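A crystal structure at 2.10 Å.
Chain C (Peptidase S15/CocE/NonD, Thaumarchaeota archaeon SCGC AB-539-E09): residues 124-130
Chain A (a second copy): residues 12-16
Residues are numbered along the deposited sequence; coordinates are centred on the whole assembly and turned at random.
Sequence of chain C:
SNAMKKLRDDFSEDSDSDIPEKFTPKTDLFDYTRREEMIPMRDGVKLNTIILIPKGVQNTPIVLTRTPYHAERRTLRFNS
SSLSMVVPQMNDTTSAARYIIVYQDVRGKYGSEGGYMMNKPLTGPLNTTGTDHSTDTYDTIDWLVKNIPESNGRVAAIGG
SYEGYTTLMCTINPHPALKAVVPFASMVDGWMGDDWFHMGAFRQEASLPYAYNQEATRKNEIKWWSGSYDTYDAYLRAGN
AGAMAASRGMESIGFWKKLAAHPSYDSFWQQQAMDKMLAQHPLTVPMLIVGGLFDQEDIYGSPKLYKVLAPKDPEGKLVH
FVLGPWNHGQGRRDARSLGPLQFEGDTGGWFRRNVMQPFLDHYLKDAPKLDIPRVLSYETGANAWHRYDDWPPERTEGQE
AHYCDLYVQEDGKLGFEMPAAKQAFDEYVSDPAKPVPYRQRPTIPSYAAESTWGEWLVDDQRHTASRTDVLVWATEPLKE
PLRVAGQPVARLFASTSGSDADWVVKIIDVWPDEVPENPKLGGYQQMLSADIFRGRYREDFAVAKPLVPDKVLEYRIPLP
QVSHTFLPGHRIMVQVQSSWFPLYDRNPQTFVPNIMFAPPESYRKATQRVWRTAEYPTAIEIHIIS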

# COMPACT_ATOMS: atom_id res chain seq x y z
N GLY C 124 16.68 -29.27 41.80
CA GLY C 124 15.73 -29.86 42.73
C GLY C 124 14.98 -31.05 42.15
O GLY C 124 15.57 -31.83 41.40
N PRO C 125 13.67 -31.20 42.47
CA PRO C 125 12.92 -32.37 41.97
C PRO C 125 12.74 -32.40 40.44
O PRO C 125 12.61 -33.49 39.88
CB PRO C 125 11.57 -32.25 42.67
CG PRO C 125 11.82 -31.37 43.86
CD PRO C 125 12.84 -30.38 43.38
N LEU C 126 12.75 -31.23 39.77
CA LEU C 126 12.58 -31.17 38.32
C LEU C 126 13.92 -30.93 37.59
O LEU C 126 13.94 -30.84 36.36
CB LEU C 126 11.55 -30.09 37.93
CG LEU C 126 10.08 -30.38 38.30
CD1 LEU C 126 9.21 -29.16 38.08
CD2 LEU C 126 9.52 -31.57 37.52
N ASN C 127 15.04 -30.86 38.34
CA ASN C 127 16.38 -30.65 37.78
C ASN C 127 17.45 -31.34 38.64
O ASN C 127 17.79 -30.86 39.72
CB ASN C 127 16.68 -29.15 37.62
CG ASN C 127 18.01 -28.82 36.98
OD1 ASN C 127 18.69 -29.66 36.38
ND2 ASN C 127 18.41 -27.56 37.09
N THR C 128 17.97 -32.49 38.15
CA THR C 128 18.97 -33.30 38.85
C THR C 128 20.36 -33.21 38.16
O THR C 128 21.27 -33.96 38.53
CB THR C 128 18.48 -34.77 38.93
OG1 THR C 128 18.18 -35.24 37.62
CG2 THR C 128 17.25 -34.93 39.84
N THR C 129 20.53 -32.26 37.21
CA THR C 129 21.79 -32.10 36.44
C THR C 129 22.92 -31.44 37.26
O THR C 129 24.09 -31.50 36.85
CB THR C 129 21.54 -31.29 35.15
OG1 THR C 129 21.24 -29.93 35.50
CG2 THR C 129 20.44 -31.88 34.27
N GLY C 130 22.58 -30.78 38.37
CA GLY C 130 23.55 -30.10 39.22
C GLY C 130 23.73 -28.63 38.89
O GLY C 130 24.32 -27.88 39.69
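Chain A, residues 12-16: SEDSD

Neither stretch forms regular helix or strand. The nearest CA pairs are Leu C126 with Asp A14 (4.5 Å between CA atoms) and Thr C129 with Ser A15 (5.6 Å), so both chains advance in the same sense over this short register.

The chain C stretch opens with a type I beta turn from Gly C124 to Asn C127, closed by a hydrogen bond from Asn C127 N to Gly C124 O at 3.3 Å; a second, from Gly C124 N to Asn C127 O at 2.8 Å, ties the same two residues together. Within it, Pro C125 and Leu C126 point their CB atoms away from chain A and meet it through carbonyls: Pro C125 O lies 3.7 Å from Asp A14 CB, and Leu C126 O takes a CA-H...O contact from Asp A14 CA at 3.4 Å, 156° at the hydrogen. Asn C127 CA returns a similar contact to Asp A14 O at 3.3 Å. That same carbonyl is the main anchor: Thr C128 N donates to Asp A14 O at 2.8 Å and a nearly straight 166°, and Thr C128 OG1 donates to Asp A14 O at 3.1 Å, its CB pointing toward chain A with chi1 in p. Thr C129 packs CG2 3.8 Å from Ser A15 O, while its OG1 donates to Asn C127 OD1 at 2.7 Å. Gly C130 does not touch this stretch of chain A.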

# COMPACT_ATOMS: atom_id res chain seq x y z
N SER A 12 13.77 -39.19 31.15
CA SER A 12 13.66 -38.58 32.48
C SER A 12 13.51 -37.07 32.34
O SER A 12 14.40 -36.40 31.82
CB SER A 12 14.87 -38.94 33.34
OG SER A 12 16.09 -38.55 32.74
N GLU A 13 12.35 -36.55 32.77
CA GLU A 13 11.99 -35.12 32.67
C GLU A 13 12.90 -34.22 33.54
O GLU A 13 12.98 -33.02 33.29
CB GLU A 13 10.52 -34.92 33.09
CG GLU A 13 9.52 -35.72 32.27
CD GLU A 13 8.07 -35.60 32.71
OE1 GLU A 13 7.82 -35.20 33.87
OE2 GLU A 13 7.18 -35.94 31.89
N ASP A 14 13.56 -34.81 34.55
CA ASP A 14 14.41 -34.10 35.51
C ASP A 14 15.89 -33.98 35.07
O ASP A 14 16.66 -33.29 35.75
CB ASP A 14 14.34 -34.78 36.89
CG ASP A 14 14.37 -36.30 36.87
OD1 ASP A 14 15.24 -36.87 36.17
OD2 ASP A 14 13.54 -36.92 37.57
N SER A 15 16.31 -34.65 33.96
CA SER A 15 17.72 -34.61 33.57
C SER A 15 17.97 -34.69 32.06
O SER A 15 18.88 -34.02 31.57
CB SER A 15 18.50 -35.73 34.26
OG SER A 15 17.84 -36.98 34.12
N ASP A 16 17.22 -35.55 31.34
CA ASP A 16 17.44 -35.78 29.91
C ASP A 16 17.22 -34.53 29.06
O ASP A 16 16.32 -33.73 29.34
CB ASP A 16 16.56 -36.92 29.38
CG ASP A 16 17.08 -38.30 29.72
OD1 ASP A 16 18.23 -38.41 30.20
OD2 ASP A 16 16.34 -39.28 29.49